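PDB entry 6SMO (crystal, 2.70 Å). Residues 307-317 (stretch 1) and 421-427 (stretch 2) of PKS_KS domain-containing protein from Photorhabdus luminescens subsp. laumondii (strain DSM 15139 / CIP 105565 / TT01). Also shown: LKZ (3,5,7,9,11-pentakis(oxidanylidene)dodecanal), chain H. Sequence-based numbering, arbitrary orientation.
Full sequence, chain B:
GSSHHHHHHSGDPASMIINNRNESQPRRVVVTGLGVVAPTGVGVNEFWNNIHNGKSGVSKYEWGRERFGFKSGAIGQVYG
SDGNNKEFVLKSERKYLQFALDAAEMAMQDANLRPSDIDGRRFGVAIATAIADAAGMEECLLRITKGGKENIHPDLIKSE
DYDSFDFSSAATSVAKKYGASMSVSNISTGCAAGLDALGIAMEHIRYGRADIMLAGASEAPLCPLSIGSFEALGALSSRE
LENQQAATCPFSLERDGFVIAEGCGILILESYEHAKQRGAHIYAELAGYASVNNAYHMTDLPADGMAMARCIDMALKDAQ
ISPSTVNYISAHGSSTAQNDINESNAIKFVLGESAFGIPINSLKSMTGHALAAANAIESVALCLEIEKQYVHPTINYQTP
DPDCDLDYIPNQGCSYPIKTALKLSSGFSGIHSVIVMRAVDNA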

# COMPACT_ATOMS: atom_id res chain seq x y z
N ALA B 307 2.49 -17.28 9.95
CA ALA B 307 2.04 -16.57 8.73
C ALA B 307 3.22 -16.36 7.77
O ALA B 307 3.09 -16.73 6.59
CB ALA B 307 1.39 -15.25 9.10
N MET B 308 4.32 -15.80 8.28
CA MET B 308 5.57 -15.54 7.51
C MET B 308 6.13 -16.87 6.98
O MET B 308 6.59 -16.89 5.82
CB MET B 308 6.63 -14.85 8.38
CG MET B 308 7.98 -14.68 7.70
SD MET B 308 7.89 -13.80 6.12
CE MET B 308 8.28 -12.13 6.64
N ALA B 309 6.07 -17.94 7.79
CA ALA B 309 6.54 -19.30 7.44
C ALA B 309 5.72 -19.85 6.26
O ALA B 309 6.32 -20.50 5.38
CB ALA B 309 6.45 -20.21 8.64
N ARG B 310 4.40 -19.60 6.25
CA ARG B 310 3.47 -20.04 5.18
C ARG B 310 3.78 -19.26 3.89
O ARG B 310 3.70 -19.87 2.81
CB ARG B 310 2.01 -19.86 5.59
CG ARG B 310 1.05 -20.80 4.88
CD ARG B 310 -0.40 -20.66 5.30
NE ARG B 310 -1.17 -19.82 4.39
CZ ARG B 310 -1.42 -18.52 4.55
NH1 ARG B 310 -2.14 -17.88 3.64
NH2 ARG B 310 -0.95 -17.86 5.60
N CYS B 311 4.13 -17.97 4.02
CA CYS B 311 4.47 -17.06 2.89
C CYS B 311 5.75 -17.53 2.19
O CYS B 311 5.78 -17.50 0.95
CB CYS B 311 4.63 -15.62 3.37
SG CYS B 311 4.59 -14.40 2.03
N ILE B 312 6.76 -17.93 2.97
CA ILE B 312 8.05 -18.49 2.47
C ILE B 312 7.76 -19.78 1.69
O ILE B 312 8.35 -19.97 0.61
CB ILE B 312 9.05 -18.73 3.62
CG1 ILE B 312 9.48 -17.43 4.31
CG2 ILE B 312 10.26 -19.51 3.13
CD1 ILE B 312 10.02 -17.62 5.71
N ASP B 313 6.88 -20.63 2.24
CA ASP B 313 6.51 -21.95 1.67
C ASP B 313 5.83 -21.76 0.30
O ASP B 313 6.18 -22.50 -0.63
CB ASP B 313 5.61 -22.73 2.63
CG ASP B 313 5.45 -24.20 2.26
OD1 ASP B 313 6.48 -24.89 2.13
OD2 ASP B 313 4.29 -24.64 2.09
N MET B 314 4.91 -20.79 0.20
CA MET B 314 4.11 -20.53 -1.03
C MET B 314 5.00 -19.87 -2.09
O MET B 314 4.74 -20.11 -3.29
CB MET B 314 2.90 -19.64 -0.73
CG MET B 314 1.80 -20.36 0.02
SD MET B 314 0.15 -19.70 -0.33
CE MET B 314 0.31 -18.03 0.29
N ALA B 315 5.99 -19.07 -1.68
CA ALA B 315 6.97 -18.41 -2.57
C ALA B 315 7.86 -19.46 -3.24
O ALA B 315 8.19 -19.28 -4.43
CB ALA B 315 7.80 -17.42 -1.78
N LEU B 316 8.23 -20.52 -2.51
CA LEU B 316 9.09 -21.63 -3.02
C LEU B 316 8.29 -22.52 -3.98
O LEU B 316 8.88 -22.95 -4.99
CB LEU B 316 9.64 -22.43 -1.83
CG LEU B 316 10.77 -21.76 -1.06
CD1 LEU B 316 10.91 -22.35 0.34
CD2 LEU B 316 12.08 -21.85 -1.82
N LYS B 317 7.02 -22.78 -3.67
CA LYS B 317 6.08 -23.53 -4.56
C LYS B 317 5.86 -22.73 -5.85
O LYS B 317 5.75 -23.36 -6.92
CB LYS B 317 4.74 -23.80 -3.86
CG LYS B 317 4.55 -25.21 -3.33
CD LYS B 317 5.25 -25.48 -2.02
CE LYS B 317 4.99 -26.87 -1.49
NZ LYS B 317 5.43 -27.02 -0.08
N ALA B 421 18.34 -17.72 -3.02
CA ALA B 421 18.23 -16.65 -2.00
C ALA B 421 16.76 -16.37 -1.68
O ALA B 421 15.94 -16.36 -2.62
CB ALA B 421 18.94 -15.40 -2.49
N LEU B 422 16.45 -16.15 -0.40
CA LEU B 422 15.13 -15.69 0.10
C LEU B 422 15.23 -14.22 0.50
O LEU B 422 16.32 -13.78 0.89
CB LEU B 422 14.70 -16.55 1.30
CG LEU B 422 13.68 -17.65 1.00
CD1 LEU B 422 14.11 -18.53 -0.16
CD2 LEU B 422 13.43 -18.49 2.25
N LYS B 423 14.11 -13.49 0.39
CA LYS B 423 14.01 -12.04 0.73
C LYS B 423 12.68 -11.81 1.45
O LYS B 423 11.64 -11.78 0.78
CB LYS B 423 14.12 -11.20 -0.55
CG LYS B 423 13.81 -9.72 -0.39
CD LYS B 423 14.84 -8.96 0.42
CE LYS B 423 14.31 -7.66 0.98
NZ LYS B 423 13.49 -7.88 2.19
N LEU B 424 12.74 -11.64 2.78
CA LEU B 424 11.55 -11.50 3.67
C LEU B 424 11.26 -10.01 3.87
O LEU B 424 12.22 -9.26 4.15
CB LEU B 424 11.84 -12.20 5.00
CG LEU B 424 11.72 -13.73 5.00
CD1 LEU B 424 12.40 -14.36 3.80
CD2 LEU B 424 12.29 -14.30 6.29
N SER B 425 9.99 -9.61 3.74
CA SER B 425 9.49 -8.23 4.00
C SER B 425 8.21 -8.30 4.84
O SER B 425 7.44 -9.26 4.68
CB SER B 425 9.27 -7.47 2.73
OG SER B 425 10.51 -7.13 2.12
N SER B 426 8.02 -7.30 5.71
CA SER B 426 6.86 -7.16 6.63
C SER B 426 6.47 -5.68 6.74
O SER B 426 7.37 -4.83 6.68
CB SER B 426 7.17 -7.74 7.98
OG SER B 426 7.32 -9.15 7.91
N GLY B 427 5.18 -5.42 6.88
CA GLY B 427 4.66 -4.05 7.04
C GLY B 427 3.40 -4.06 7.89
O GLY B 427 3.03 -5.12 8.39
C4 LKZ H . 2.68 7.47 9.10
C5 LKZ H . 1.89 6.57 8.19
C6 LKZ H . 2.65 5.86 7.06
C7 LKZ H . 2.71 4.38 7.37
C8 LKZ H . 3.35 3.43 6.36
C10 LKZ H . 5.90 -0.65 8.42
C22 LKZ H . 2.47 8.90 8.64
C11 LKZ H . 7.09 -0.14 7.65
O19 LKZ H . 8.08 0.32 8.20
C3 LKZ H . 4.72 0.00 7.71
O23 LKZ H . 3.80 -0.68 7.30
C2 LKZ H . 4.81 1.51 7.43
C9 LKZ H . 3.44 2.06 7.04
O20 LKZ H . 2.42 1.46 7.33
O21 LKZ H . 2.31 3.98 8.44
O22 LKZ H . 0.68 6.44 8.35
O24 LKZ H . 1.63 9.63 9.14
C23 LKZ H . 3.37 9.36 7.51

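The contact is a small, apolar packing of one helix face against one side of a β-strand, made mainly by side chains, with no hydrogen bond or salt bridge between the two stretches. The axes approach to 10.2 Å and their N-to-C directions differ by 139°, so helix 307-317 runs roughly, but not strictly, antiparallel to strand 421-427. The backbones are nearest at Ile-312 and Leu-424, whose CA atoms lie 7.9 Å apart, a gap that side chains must fill. Together the stretches bury 267 Å².

On the helix, the contacting residues are Met-308, Ile-312 and Leu-316, spaced four apart and therefore aligned along one face. Backbone bonds fix that spacing: Ile-312 N donates to Met-308 O at 3.0 Å, and Leu-316 N to Ile-312 O at 3.2 Å. On the strand, alternation places Leu-422 and Leu-424 with their CA-to-CB bonds toward the helix, while the intervening Lys-423 makes no contact with it.

The opposed chain directions set the pairing. Ile-312 sits at the centre and meets both leucines: its CG2 lies 3.4 Å from Leu-422 CD2, a tight approach, and its CD1 lies 4.1 Å from Leu-424 CD2. The beta-branched side chain, with chi1 in m and chi2 in t, thus presents two methyls to two neighbours. Leu-316 starts sideways, but its end comes nearer, bringing CD2 to 4.2 Å from Leu-422 CD1; it loses only 23 Å² to the strand, against 48 Å² for Ile-312.

Met-308 covers the other end of the contact. Its CA-to-CB bond points toward the strand, and its long unbranched chain (chi1 t, chi2 p, chi3 96°) carries CE to 3.9 Å from Leu-424 CB, 3.6 Å from Ser-425 O and 3.4 Å from Ser-426 OG. A single terminal methyl therefore touches three successive strand residues, and Met-308 has the largest covered area of any residue here, 65 Å². The approaches to oxygen are van der Waals contacts of a methyl group, and Ser-426 OG is hydrogen-bonded elsewhere in the structure.

Apart from Ser-425 O and Ser-426 OG, which border the Met-308 methyl, the polar groups lie off the apolar seam. Ser-425 points its CA-to-CB bond away from the helix, and its OG accepts a hydrogen bond from Lys-423 NZ at 3.1 Å, which helps satisfy a buried amine. On the helix, Asp-313 and the exposed Lys-317 lie out of the strand's reach and form a salt bridge, Lys-317 NZ to Asp-313 OD1, at 3.2 Å.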